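PDB 4M7V: dihydrofolate reductase from Enterococcus faecalis, which catalyses the NADPH-dependent reduction of 7,8-dihydrofolate to tetrahydrofolate, a step that probably feeds glycine, purine and DNA precursor synthesis. Local coordinates for residues 10-15 with 113-118; 31-36 with 156-161; 45-50 with 100-105; 59-64 with 78-83. One frame throughout, in Å; residues are numbered along the deposited sequence.

Interaction 1. Residues 10-15 with 113-118; sequences LAAIWA and ELIPAC. With RAR (5-(3,4-dimethoxy-5-{(1E)-3-oxo-3-[(1S)-1-propylphthalazin-2(1H)-yl]prop-1-en-1-yl}benzyl)pyrimidine-2,4-diamine), chain B.
C118 lays its thiol along the backbone of strand 10-15: C118 SG is 3.8 Å from A11 C and touches the CB of both L10 and A12. That position follows from chi1 of -73°, which turns SG anti to the carbonyl carbon of C118. L10 and A12 both point at the turn. L10 reaches it with one branch, CD1, which lies 3.7 Å from the carbonyl O of A117 and also meets the CB of that residue. The methyl of A12 is met by I115, whose CG1 reaches in to 3.8 Å from A12 CB. No hydrogen bond links the two segments. Farther along the strand, the carbonyl O of I13 accepts a hydrogen bond from the inhibitor's amino N01 at 2.9 Å. Strand 10-16 runs between strands 102-106 and 120-126 in the central sheet, and the turn of residues 115-118 packs on it before the chain enters strand 120-126; L92 and A95 of helix 88-97 also close over L10.

Interaction 2. Residues 31-36 with 156-161; sequences HLPNDL and EKNLYA. With RAR (5-(3,4-dimethoxy-5-{(1E)-3-oxo-3-[(1S)-1-propylphthalazin-2(1H)-yl]prop-1-en-1-yl}benzyl)pyrimidine-2,4-diamine), chain B.
The carboxamides of N34 and N158 lie almost parallel, their planes 18° apart, and N34 CG comes within 3.3 Å of N158 CG. At the edge of the Y160 ring, in its plane, sits the carbonyl O of H31, 3.9 Å from CE2, while F130 meets the same tyrosine edge-to-face. One face of the H31 imidazole carries P33 CD, offset toward the rim. The decisive bond belongs to N158: its OD1 takes the backbone N-H of N34 at 2.7 Å, in the carbonyl plane of the amide and nearly straight, 160° at the hydrogen. With chi1 at -57°, the N158 side chain leans toward the start of helix 33-43, and its OD1 also touches L32 CD1 and P33 CD. D155 accepts a hydrogen bond from N158 ND2, which fixes which way round the amide sits. A water ties the segments again, donating to the carbonyl O of H31 at 2.8 Å and to that of K157, and accepting from the N-H of L159. From the same helical turn D35 faces the pocket, where OD1 accepts a hydrogen bond from N35 of the inhibitor's diaminopyrimidine at 2.6 Å. The chemistry is polar and directional: a loop asparagine satisfies a first-turn N-H of the helix that carries D35, and one water joins the backbone of H31 to that of K157 and L159.

Interaction 3. Residues 45-50 with 100-105; sequences HNTLVL and GVTVIG. With RAR (5-(3,4-dimethoxy-5-{(1E)-3-oxo-3-[(1S)-1-propylphthalazin-2(1H)-yl]prop-1-en-1-yl}benzyl)pyrimidine-2,4-diamine), chain B.
This is a parallel strand pairing in the middle of the central sheet, strand 47-50 beside strand 102-105. T47 pairs with T102, L48 with V103 and V49 with I104. The N-H of T47 goes to V101 O, the N-H of V103 reaches T47 O at 2.7 Å, V103 O takes the N-H of V49, and V49 O receives that of G105. N46 extends the ladder with its side chain: OD1 accepts the N-H of V101 at 3.0 Å, the donor standing 50° out of the amide plane, while K42 O holds N46 ND2. On the face with T47, V49 CG2 meets T102 CG2 at 3.7 Å, and the I104 side chain runs alongside V49 with CD1 3.8 Å from V49 CB. On the other face L48 CD1 packs against the CA of G105. G105 O accepts a weak bond from inhibitor N01, 2.7 Å at 129°. Such parallel strands with ligands at their carboxyl ends recur in alpha/beta folds; here they belong to the mixed sheet of dihydrofolate reductase.

Interaction 4. Residues 59-64 with 78-83; sequences GCRPLP and QAEGVL. With RAR (5-(3,4-dimethoxy-5-{(1E)-3-oxo-3-[(1S)-1-propylphthalazin-2(1H)-yl]prop-1-en-1-yl}benzyl)pyrimidine-2,4-diamine), chain B.
C60 makes the first touch, its carbonyl O lying 3.9 Å from E80 CB; it follows G59, the C-prime residue of the Schellman motif that ends helix 52-57, in which C60 N bonds F55 O. R61 comes next, pointing its CB away from the other loop but folding its chain back at chi2 and chi3 so that NH2 passes E80 CB obliquely at 4.2 Å. A local bond steadies that bend: R61 NE donates to the carbonyl O of G59 at 2.7 Å, 161° at the hydrogen, and the acceptor lies near the guanidinium plane. The guanidinium and the E80 carboxylate stand nearly perpendicular, 83° apart, with R61 NH1 still 4.8 Å from OE1 of E80. P62 carries the largest share on this side. Its ring points at the 78-83 loop, CG resting 3.2 Å from the carbonyl O of E80, CD meeting E80 CG, and CB packing 3.8 Å from V82 CG1. V82 in turn leans on F55 of helix 52-57 and on T68 and V70 of strand 67-71. L63 and P64 turn instead to the inhibitor, L63 CD2 coming 3.4 Å from N17. Across the two loops there is no hydrogen bond: a proline ring rests against backbone carbonyl and aliphatic carbon, and the opposite charges of R61 and E80 probably add only a weak attraction.

Interactions 1 and 3 are the buried pair and share the central sheet: strands 10-16 and 102-106 are neighbours in it, and I13 packs its CG2 against V103. Their chemistry still differs, since interaction 3 is a ladder of backbone bonds whereas interaction 1 rests on apolar side chains and a thiol. Interaction 2 lies farther out, partly buried, and relies on an asparagine and a water; it meets interaction 1 where A15 touches D35. Interaction 4 is the surface contact, joined to interaction 3 through L63 and L48. All four border the inhibitor: 1 and 2 hold its diaminopyrimidine by hydrogen bonds and 3 adds a weak one, while 4 offers carbon to its phthalazine end.

Interaction 1. Residues 10-15 with 113-118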
# COMPACT_ATOMS: atom_id res chain seq x y z
N LEU A 10 0.70 -8.33 8.92
CA LEU A 10 0.94 -7.71 7.63
C LEU A 10 -0.37 -7.31 6.97
O LEU A 10 -1.29 -8.11 6.85
CB LEU A 10 1.70 -8.66 6.72
CG LEU A 10 3.19 -8.75 7.06
CD1 LEU A 10 3.70 -10.13 6.75
CD2 LEU A 10 3.96 -7.70 6.26
N ALA A 11 -0.42 -6.06 6.54
CA ALA A 11 -1.53 -5.51 5.78
C ALA A 11 -1.02 -4.93 4.47
O ALA A 11 0.14 -4.50 4.38
CB ALA A 11 -2.24 -4.44 6.59
N ALA A 12 -1.88 -4.92 3.46
CA ALA A 12 -1.61 -4.27 2.19
C ALA A 12 -2.62 -3.15 1.97
O ALA A 12 -3.81 -3.32 2.21
CB ALA A 12 -1.67 -5.27 1.06
N ILE A 13 -2.14 -1.99 1.55
CA ILE A 13 -3.03 -0.87 1.28
C ILE A 13 -2.76 -0.29 -0.11
O ILE A 13 -1.61 -0.11 -0.49
CB ILE A 13 -2.88 0.23 2.35
CG1 ILE A 13 -3.88 1.36 2.10
CG2 ILE A 13 -1.45 0.77 2.40
CD1 ILE A 13 -4.20 2.17 3.37
N TRP A 14 -3.81 -0.04 -0.88
CA TRP A 14 -3.63 0.66 -2.15
C TRP A 14 -4.87 1.42 -2.61
O TRP A 14 -5.99 1.18 -2.13
CB TRP A 14 -3.20 -0.31 -3.24
CG TRP A 14 -4.26 -1.21 -3.77
CD1 TRP A 14 -4.98 -1.07 -4.93
CD2 TRP A 14 -4.72 -2.42 -3.17
NE1 TRP A 14 -5.86 -2.12 -5.09
CE2 TRP A 14 -5.71 -2.97 -4.02
CE3 TRP A 14 -4.38 -3.11 -1.99
CZ2 TRP A 14 -6.37 -4.17 -3.73
CZ3 TRP A 14 -5.04 -4.30 -1.70
CH2 TRP A 14 -6.03 -4.81 -2.56
N ALA A 15 -4.66 2.36 -3.51
CA ALA A 15 -5.76 3.04 -4.17
C ALA A 15 -5.68 2.70 -5.66
O ALA A 15 -4.60 2.65 -6.24
CB ALA A 15 -5.69 4.53 -3.94
N GLU A 113 3.95 -10.19 -4.54
CA GLU A 113 4.76 -11.19 -3.85
C GLU A 113 4.51 -11.17 -2.35
O GLU A 113 4.76 -12.16 -1.69
CB GLU A 113 6.25 -10.98 -4.15
CG GLU A 113 6.83 -9.67 -3.66
CD GLU A 113 8.05 -9.19 -4.45
OE1 GLU A 113 8.84 -10.01 -5.00
OE2 GLU A 113 8.22 -7.96 -4.51
N LEU A 114 3.97 -10.09 -1.80
CA LEU A 114 3.80 -10.03 -0.35
C LEU A 114 2.35 -10.21 0.15
O LEU A 114 2.12 -10.61 1.29
CB LEU A 114 4.35 -8.71 0.18
CG LEU A 114 5.79 -8.92 0.64
CD1 LEU A 114 6.49 -7.60 0.86
CD2 LEU A 114 5.80 -9.76 1.92
N ILE A 115 1.38 -9.94 -0.71
CA ILE A 115 -0.00 -10.11 -0.32
C ILE A 115 -0.35 -11.56 0.17
O ILE A 115 -1.14 -11.70 1.09
CB ILE A 115 -0.92 -9.67 -1.47
CG1 ILE A 115 -1.23 -8.17 -1.32
CG2 ILE A 115 -2.22 -10.48 -1.52
CD1 ILE A 115 -1.78 -7.53 -2.58
N PRO A 116 0.27 -12.62 -0.41
CA PRO A 116 -0.03 -13.95 0.16
C PRO A 116 0.30 -14.11 1.64
O PRO A 116 -0.26 -15.01 2.28
CB PRO A 116 0.82 -14.89 -0.69
CG PRO A 116 0.87 -14.23 -2.00
CD PRO A 116 0.97 -12.74 -1.70
N ALA A 117 1.18 -13.25 2.17
CA ALA A 117 1.55 -13.26 3.58
C ALA A 117 0.71 -12.31 4.41
O ALA A 117 0.87 -12.27 5.63
CB ALA A 117 3.02 -12.90 3.74
N CYS A 118 -0.15 -11.53 3.77
CA CYS A 118 -0.90 -10.49 4.49
C CYS A 118 -2.14 -11.01 5.20
O CYS A 118 -2.69 -12.04 4.83
CB CYS A 118 -1.30 -9.37 3.53
SG CYS A 118 0.08 -8.30 3.02
N01 RAR B . -0.36 2.46 -0.97
C02 RAR B . -1.27 3.55 -1.07
C03 RAR B . -0.86 4.74 -1.54
C04 RAR B . 0.58 4.89 -1.94
C05 RAR B . 1.00 6.32 -2.03
C06 RAR B . 1.45 6.87 -3.25
C07 RAR B . 1.87 8.17 -3.32
O08 RAR B . 2.33 8.70 -4.50
C09 RAR B . 2.74 7.83 -5.50
C10 RAR B . 1.85 9.02 -2.10
O11 RAR B . 2.22 10.32 -2.18
C12 RAR B . 1.45 11.20 -2.91
C13 RAR B . 1.42 8.49 -0.91
C14 RAR B . 1.47 9.29 0.35
C15 RAR B . 0.70 10.40 0.50
C16 RAR B . 1.22 11.56 1.24
N17 RAR B . 1.10 11.55 2.66
N18 RAR B . 0.78 10.27 3.32
C19 RAR B . 0.13 10.40 4.64
C20 RAR B . 1.23 12.79 3.43
C21 RAR B . 0.55 14.04 2.98
C22 RAR B . -0.78 14.34 3.56
C23 RAR B . -1.79 13.25 3.53
C24 RAR B . 1.27 12.60 4.94
C25 RAR B . 0.69 11.51 5.51
C26 RAR B . 0.63 11.42 6.91
C27 RAR B . 1.20 12.44 7.73
C28 RAR B . 1.78 13.58 7.14
C29 RAR B . 1.83 13.69 5.78
O30 RAR B . 1.45 12.60 0.61
C31 RAR B . 1.00 7.15 -0.85
C32 RAR B . -1.76 5.79 -1.63
N33 RAR B . -3.06 5.63 -1.22
C34 RAR B . -3.49 4.41 -0.75
N35 RAR B . -4.85 4.23 -0.35
N36 RAR B . -2.63 3.39 -0.66

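Interaction 2. Residues 31-36 with 156-161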
# COMPACT_ATOMS: atom_id res chain seq x y z
N HIS A 31 -5.84 13.07 -8.02
CA HIS A 31 -5.67 13.66 -6.70
C HIS A 31 -6.96 13.42 -5.93
O HIS A 31 -8.05 13.75 -6.39
CB HIS A 31 -5.33 15.15 -6.76
CG HIS A 31 -4.79 15.69 -5.47
ND1 HIS A 31 -5.24 16.87 -4.91
CD2 HIS A 31 -3.87 15.19 -4.61
CE1 HIS A 31 -4.60 17.08 -3.77
NE2 HIS A 31 -3.76 16.07 -3.57
N LEU A 32 -6.82 12.81 -4.77
CA LEU A 32 -7.97 12.47 -3.96
C LEU A 32 -7.53 12.55 -2.52
O LEU A 32 -7.15 11.53 -1.94
CB LEU A 32 -8.52 11.08 -4.29
CG LEU A 32 -9.82 10.69 -3.55
CD1 LEU A 32 -10.96 11.67 -3.90
CD2 LEU A 32 -10.22 9.24 -3.86
N PRO A 33 -7.57 13.77 -1.95
CA PRO A 33 -7.02 14.02 -0.61
C PRO A 33 -7.59 13.08 0.46
O PRO A 33 -6.82 12.68 1.33
CB PRO A 33 -7.41 15.48 -0.34
CG PRO A 33 -7.56 16.08 -1.68
CD PRO A 33 -8.07 15.00 -2.58
N ASN A 34 -8.86 12.69 0.38
CA ASN A 34 -9.42 11.78 1.40
C ASN A 34 -8.71 10.44 1.46
O ASN A 34 -8.57 9.85 2.53
CB ASN A 34 -10.91 11.52 1.15
CG ASN A 34 -11.77 12.71 1.49
OD1 ASN A 34 -11.33 13.61 2.20
ND2 ASN A 34 -12.99 12.74 0.96
N ASP A 35 -8.28 9.95 0.30
CA ASP A 35 -7.58 8.68 0.26
C ASP A 35 -6.25 8.76 1.01
O ASP A 35 -5.91 7.86 1.77
CB ASP A 35 -7.35 8.22 -1.19
CG ASP A 35 -6.35 7.09 -1.27
OD1 ASP A 35 -6.66 5.98 -0.79
OD2 ASP A 35 -5.23 7.34 -1.78
N LEU A 36 -5.50 9.84 0.79
CA LEU A 36 -4.21 9.99 1.47
C LEU A 36 -4.43 10.01 2.99
O LEU A 36 -3.62 9.48 3.75
CB LEU A 36 -3.49 11.24 0.99
CG LEU A 36 -3.23 11.22 -0.52
CD1 LEU A 36 -2.40 12.42 -0.96
CD2 LEU A 36 -2.57 9.92 -0.93
N GLU A 156 -15.54 19.68 -2.65
CA GLU A 156 -14.80 20.51 -3.60
C GLU A 156 -13.39 19.97 -3.85
O GLU A 156 -12.85 20.13 -4.94
CB GLU A 156 -14.71 21.95 -3.10
CG GLU A 156 -16.06 22.60 -2.83
CD GLU A 156 -16.19 23.97 -3.46
OE1 GLU A 156 -15.15 24.65 -3.64
OE2 GLU A 156 -17.34 24.37 -3.80
N LYS A 157 -12.83 19.34 -2.82
CA LYS A 157 -11.47 18.82 -2.86
C LYS A 157 -11.40 17.38 -3.37
O LYS A 157 -10.39 16.96 -3.95
CB LYS A 157 -10.86 18.90 -1.46
CG LYS A 157 -10.98 20.26 -0.81
CD LYS A 157 -11.07 20.17 0.71
CE LYS A 157 -12.39 19.53 1.17
NZ LYS A 157 -12.50 19.35 2.66
N ASN A 158 -12.48 16.64 -3.15
CA ASN A 158 -12.54 15.24 -3.55
C ASN A 158 -13.60 15.02 -4.61
O ASN A 158 -14.79 14.90 -4.32
CB ASN A 158 -12.82 14.37 -2.34
CG ASN A 158 -11.79 14.54 -1.27
OD1 ASN A 158 -10.80 13.81 -1.20
ND2 ASN A 158 -12.01 15.53 -0.40
N LEU A 159 -13.15 14.94 -5.85
CA LEU A 159 -14.04 15.05 -6.99
C LEU A 159 -14.54 13.72 -7.57
O LEU A 159 -15.21 13.71 -8.60
CB LEU A 159 -13.33 15.83 -8.09
CG LEU A 159 -12.74 17.16 -7.60
CD1 LEU A 159 -11.67 17.64 -8.57
CD2 LEU A 159 -13.84 18.21 -7.42
N TYR A 160 -14.22 12.61 -6.91
CA TYR A 160 -14.51 11.29 -7.46
C TYR A 160 -15.20 10.38 -6.45
O TYR A 160 -14.72 10.19 -5.31
CB TYR A 160 -13.22 10.60 -7.96
CG TYR A 160 -12.35 11.42 -8.90
CD1 TYR A 160 -12.75 11.68 -10.20
CD2 TYR A 160 -11.14 11.94 -8.47
CE1 TYR A 160 -11.97 12.43 -11.06
CE2 TYR A 160 -10.35 12.70 -9.31
CZ TYR A 160 -10.77 12.94 -10.61
OH TYR A 160 -9.98 13.69 -11.47
N ALA A 161 -16.32 9.81 -6.87
CA ALA A 161 -16.98 8.75 -6.11
C ALA A 161 -15.97 7.66 -5.77
O ALA A 161 -15.17 7.26 -6.61
CB ALA A 161 -18.16 8.17 -6.91
N01 RAR B . -0.36 2.46 -0.97
C02 RAR B . -1.27 3.55 -1.07
C03 RAR B . -0.86 4.74 -1.54
C04 RAR B . 0.58 4.89 -1.94
C05 RAR B . 1.00 6.32 -2.03
C06 RAR B . 1.45 6.87 -3.25
C07 RAR B . 1.87 8.17 -3.32
O08 RAR B . 2.33 8.70 -4.50
C09 RAR B . 2.74 7.83 -5.50
C10 RAR B . 1.85 9.02 -2.10
O11 RAR B . 2.22 10.32 -2.18
C12 RAR B . 1.45 11.20 -2.91
C13 RAR B . 1.42 8.49 -0.91
C14 RAR B . 1.47 9.29 0.35
C15 RAR B . 0.70 10.40 0.50
C16 RAR B . 1.22 11.56 1.24
N17 RAR B . 1.10 11.55 2.66
N18 RAR B . 0.78 10.27 3.32
C19 RAR B . 0.13 10.40 4.64
C20 RAR B . 1.23 12.79 3.43
C21 RAR B . 0.55 14.04 2.98
C22 RAR B . -0.78 14.34 3.56
C23 RAR B . -1.79 13.25 3.53
C24 RAR B . 1.27 12.60 4.94
C25 RAR B . 0.69 11.51 5.51
C26 RAR B . 0.63 11.42 6.91
C27 RAR B . 1.20 12.44 7.73
C28 RAR B . 1.78 13.58 7.14
C29 RAR B . 1.83 13.69 5.78
O30 RAR B . 1.45 12.60 0.61
C31 RAR B . 1.00 7.15 -0.85
C32 RAR B . -1.76 5.79 -1.63
N33 RAR B . -3.06 5.63 -1.22
C34 RAR B . -3.49 4.41 -0.75
N35 RAR B . -4.85 4.23 -0.35
N36 RAR B . -2.63 3.39 -0.66
O HOH W 1 -10.26 15.34 -5.87

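Interaction 3. Residues 45-50 with 100-105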
# COMPACT_ATOMS: atom_id res chain seq x y z
N HIS A 45 2.58 5.40 12.85
CA HIS A 45 3.08 4.58 13.95
C HIS A 45 3.18 3.11 13.56
O HIS A 45 3.12 2.21 14.40
CB HIS A 45 2.18 4.76 15.17
CG HIS A 45 1.95 6.20 15.53
ND1 HIS A 45 2.98 7.08 15.81
CD2 HIS A 45 0.81 6.92 15.63
CE1 HIS A 45 2.47 8.27 16.07
NE2 HIS A 45 1.16 8.21 15.97
N ASN A 46 3.33 2.87 12.26
CA ASN A 46 3.54 1.53 11.76
C ASN A 46 4.70 1.51 10.82
O ASN A 46 5.36 2.53 10.62
CB ASN A 46 2.29 1.02 11.06
CG ASN A 46 1.19 0.69 12.03
OD1 ASN A 46 1.42 0.00 13.03
ND2 ASN A 46 -0.02 1.19 11.75
N THR A 47 4.97 0.35 10.24
CA THR A 47 6.00 0.26 9.24
C THR A 47 5.38 0.21 7.84
O THR A 47 4.45 -0.58 7.59
CB THR A 47 6.89 -0.97 9.45
OG1 THR A 47 7.52 -0.89 10.74
CG2 THR A 47 7.95 -1.04 8.38
N LEU A 48 5.88 1.07 6.96
CA LEU A 48 5.43 1.11 5.58
C LEU A 48 6.49 0.51 4.66
O LEU A 48 7.64 0.95 4.69
CB LEU A 48 5.12 2.54 5.17
CG LEU A 48 4.83 2.80 3.69
CD1 LEU A 48 3.46 2.26 3.33
CD2 LEU A 48 4.98 4.28 3.34
N VAL A 49 6.12 -0.49 3.87
CA VAL A 49 7.03 -1.14 2.93
C VAL A 49 6.71 -0.66 1.53
O VAL A 49 5.56 -0.69 1.12
CB VAL A 49 6.93 -2.67 2.96
CG1 VAL A 49 7.73 -3.25 1.83
CG2 VAL A 49 7.42 -3.23 4.29
N LEU A 50 7.74 -0.20 0.82
CA LEU A 50 7.64 0.29 -0.54
C LEU A 50 8.69 -0.36 -1.44
O LEU A 50 9.86 -0.50 -1.05
CB LEU A 50 7.81 1.81 -0.58
CG LEU A 50 6.72 2.66 0.10
CD1 LEU A 50 7.06 4.16 0.02
CD2 LEU A 50 5.35 2.38 -0.53
N GLY A 100 4.06 -3.73 15.88
CA GLY A 100 2.95 -3.05 15.25
C GLY A 100 2.57 -3.72 13.96
O GLY A 100 2.73 -4.94 13.82
N VAL A 101 2.08 -2.94 13.01
CA VAL A 101 1.69 -3.52 11.73
C VAL A 101 2.72 -3.18 10.69
O VAL A 101 3.22 -2.05 10.62
CB VAL A 101 0.33 -3.02 11.26
CG1 VAL A 101 -0.23 -3.97 10.20
CG2 VAL A 101 -0.63 -2.86 12.44
N THR A 102 3.06 -4.17 9.88
CA THR A 102 3.84 -3.93 8.68
C THR A 102 2.89 -3.80 7.50
O THR A 102 2.21 -4.75 7.11
CB THR A 102 4.85 -5.04 8.44
OG1 THR A 102 5.63 -5.23 9.63
CG2 THR A 102 5.76 -4.66 7.28
N VAL A 103 2.84 -2.59 6.96
CA VAL A 103 1.89 -2.24 5.92
C VAL A 103 2.59 -2.15 4.55
O VAL A 103 3.50 -1.35 4.37
CB VAL A 103 1.20 -0.89 6.26
CG1 VAL A 103 0.20 -0.50 5.21
CG2 VAL A 103 0.54 -0.96 7.64
N ILE A 104 2.16 -2.98 3.60
CA ILE A 104 2.67 -2.91 2.23
C ILE A 104 1.99 -1.79 1.45
O ILE A 104 0.77 -1.81 1.26
CB ILE A 104 2.44 -4.23 1.47
CG1 ILE A 104 2.86 -5.42 2.33
CG2 ILE A 104 3.14 -4.20 0.10
CD1 ILE A 104 4.27 -5.38 2.78
N GLY A 105 2.78 -0.83 0.97
CA GLY A 105 2.23 0.33 0.29
C GLY A 105 2.37 0.29 -1.20
O GLY A 105 1.88 1.18 -1.90
N01 RAR B . -0.36 2.46 -0.97
C02 RAR B . -1.27 3.55 -1.07
C03 RAR B . -0.86 4.74 -1.54
C04 RAR B . 0.58 4.89 -1.94
C05 RAR B . 1.00 6.32 -2.03
C06 RAR B . 1.45 6.87 -3.25
C07 RAR B . 1.87 8.17 -3.32
O08 RAR B . 2.33 8.70 -4.50
C09 RAR B . 2.74 7.83 -5.50
C10 RAR B . 1.85 9.02 -2.10
O11 RAR B . 2.22 10.32 -2.18
C12 RAR B . 1.45 11.20 -2.91
C13 RAR B . 1.42 8.49 -0.91
C14 RAR B . 1.47 9.29 0.35
C15 RAR B . 0.70 10.40 0.50
C16 RAR B . 1.22 11.56 1.24
N17 RAR B . 1.10 11.55 2.66
N18 RAR B . 0.78 10.27 3.32
C19 RAR B . 0.13 10.40 4.64
C20 RAR B . 1.23 12.79 3.43
C21 RAR B . 0.55 14.04 2.98
C22 RAR B . -0.78 14.34 3.56
C23 RAR B . -1.79 13.25 3.53
C24 RAR B . 1.27 12.60 4.94
C25 RAR B . 0.69 11.51 5.51
C26 RAR B . 0.63 11.42 6.91
C27 RAR B . 1.20 12.44 7.73
C28 RAR B . 1.78 13.58 7.14
C29 RAR B . 1.83 13.69 5.78
O30 RAR B . 1.45 12.60 0.61
C31 RAR B . 1.00 7.15 -0.85
C32 RAR B . -1.76 5.79 -1.63
N33 RAR B . -3.06 5.63 -1.22
C34 RAR B . -3.49 4.41 -0.75
N35 RAR B . -4.85 4.23 -0.35
N36 RAR B . -2.63 3.39 -0.66

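Interaction 4. Residues 59-64 with 78-83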
# COMPACT_ATOMS: atom_id res chain seq x y z
N GLY A 59 9.45 10.81 -4.65
CA GLY A 59 10.61 11.67 -4.54
C GLY A 59 11.62 11.26 -3.48
O GLY A 59 12.42 12.08 -3.04
N CYS A 60 11.58 9.99 -3.08
CA CYS A 60 12.47 9.47 -2.05
C CYS A 60 12.30 10.16 -0.69
O CYS A 60 13.17 10.08 0.16
CB CYS A 60 13.93 9.56 -2.50
SG CYS A 60 14.33 8.55 -3.93
N ARG A 61 11.17 10.83 -0.50
CA ARG A 61 10.92 11.51 0.77
C ARG A 61 10.25 10.54 1.73
O ARG A 61 9.18 10.01 1.43
CB ARG A 61 10.04 12.75 0.56
CG ARG A 61 10.50 13.70 -0.57
CD ARG A 61 11.87 14.33 -0.29
NE ARG A 61 12.97 13.53 -0.86
CZ ARG A 61 14.26 13.67 -0.53
NH1 ARG A 61 14.63 14.58 0.37
NH2 ARG A 61 15.18 12.90 -1.10
N PRO A 62 10.87 10.29 2.89
CA PRO A 62 10.16 9.39 3.80
C PRO A 62 9.01 10.14 4.46
O PRO A 62 9.09 11.36 4.66
CB PRO A 62 11.23 8.98 4.81
CG PRO A 62 12.20 10.09 4.80
CD PRO A 62 12.20 10.65 3.39
N LEU A 63 7.92 9.43 4.76
CA LEU A 63 6.79 10.06 5.41
C LEU A 63 7.11 10.16 6.87
O LEU A 63 7.78 9.28 7.41
CB LEU A 63 5.49 9.27 5.19
CG LEU A 63 4.80 9.32 3.82
CD1 LEU A 63 3.69 8.28 3.78
CD2 LEU A 63 4.25 10.71 3.51
N PRO A 64 6.65 11.23 7.53
CA PRO A 64 6.90 11.39 8.97
C PRO A 64 6.06 10.44 9.84
O PRO A 64 4.99 10.01 9.44
CB PRO A 64 6.53 12.85 9.22
CG PRO A 64 5.53 13.16 8.18
CD PRO A 64 5.90 12.37 6.97
N GLN A 78 20.99 3.55 -1.38
CA GLN A 78 20.76 4.23 -0.11
C GLN A 78 19.96 5.48 -0.33
O GLN A 78 20.01 6.07 -1.41
CB GLN A 78 22.07 4.55 0.63
CG GLN A 78 22.59 3.42 1.53
CD GLN A 78 21.51 2.88 2.46
OE1 GLN A 78 20.61 3.62 2.89
NE2 GLN A 78 21.59 1.58 2.77
N ALA A 79 19.21 5.88 0.68
CA ALA A 79 18.36 7.04 0.52
C ALA A 79 18.05 7.69 1.85
O ALA A 79 18.48 7.21 2.91
CB ALA A 79 17.07 6.66 -0.20
N GLU A 80 17.29 8.77 1.76
CA GLU A 80 16.95 9.61 2.91
C GLU A 80 16.12 8.89 3.96
O GLU A 80 14.91 8.75 3.80
CB GLU A 80 16.20 10.87 2.43
CG GLU A 80 16.02 11.95 3.50
CD GLU A 80 17.35 12.43 4.08
OE1 GLU A 80 18.04 13.25 3.42
OE2 GLU A 80 17.72 11.97 5.20
N GLY A 81 16.78 8.44 5.03
CA GLY A 81 16.09 8.06 6.26
C GLY A 81 15.05 6.96 6.18
O GLY A 81 13.95 7.08 6.71
N VAL A 82 15.39 5.86 5.52
CA VAL A 82 14.51 4.72 5.43
C VAL A 82 15.36 3.50 5.68
O VAL A 82 16.56 3.55 5.47
CB VAL A 82 13.81 4.60 4.03
CG1 VAL A 82 12.94 5.81 3.75
CG2 VAL A 82 14.84 4.42 2.93
N LEU A 83 14.75 2.42 6.13
CA LEU A 83 15.42 1.14 6.10
C LEU A 83 15.50 0.70 4.64
O LEU A 83 14.59 0.99 3.86
CB LEU A 83 14.67 0.12 6.95
CG LEU A 83 14.50 0.50 8.42
CD1 LEU A 83 13.90 -0.63 9.24
CD2 LEU A 83 15.85 0.89 9.00
N01 RAR B . -0.36 2.46 -0.97
C02 RAR B . -1.27 3.55 -1.07
C03 RAR B . -0.86 4.74 -1.54
C04 RAR B . 0.58 4.89 -1.94
C05 RAR B . 1.00 6.32 -2.03
C06 RAR B . 1.45 6.87 -3.25
C07 RAR B . 1.87 8.17 -3.32
O08 RAR B . 2.33 8.70 -4.50
C09 RAR B . 2.74 7.83 -5.50
C10 RAR B . 1.85 9.02 -2.10
O11 RAR B . 2.22 10.32 -2.18
C12 RAR B . 1.45 11.20 -2.91
C13 RAR B . 1.42 8.49 -0.91
C14 RAR B . 1.47 9.29 0.35
C15 RAR B . 0.70 10.40 0.50
C16 RAR B . 1.22 11.56 1.24
N17 RAR B . 1.10 11.55 2.66
N18 RAR B . 0.78 10.27 3.32
C19 RAR B . 0.13 10.40 4.64
C20 RAR B . 1.23 12.79 3.43
C21 RAR B . 0.55 14.04 2.98
C22 RAR B . -0.78 14.34 3.56
C23 RAR B . -1.79 13.25 3.53
C24 RAR B . 1.27 12.60 4.94
C25 RAR B . 0.69 11.51 5.51
C26 RAR B . 0.63 11.42 6.91
C27 RAR B . 1.20 12.44 7.73
C28 RAR B . 1.78 13.58 7.14
C29 RAR B . 1.83 13.69 5.78
O30 RAR B . 1.45 12.60 0.61
C31 RAR B . 1.00 7.15 -0.85
C32 RAR B . -1.76 5.79 -1.63
N33 RAR B . -3.06 5.63 -1.22
C34 RAR B . -3.49 4.41 -0.75
N35 RAR B . -4.85 4.23 -0.35
N36 RAR B . -2.63 3.39 -0.66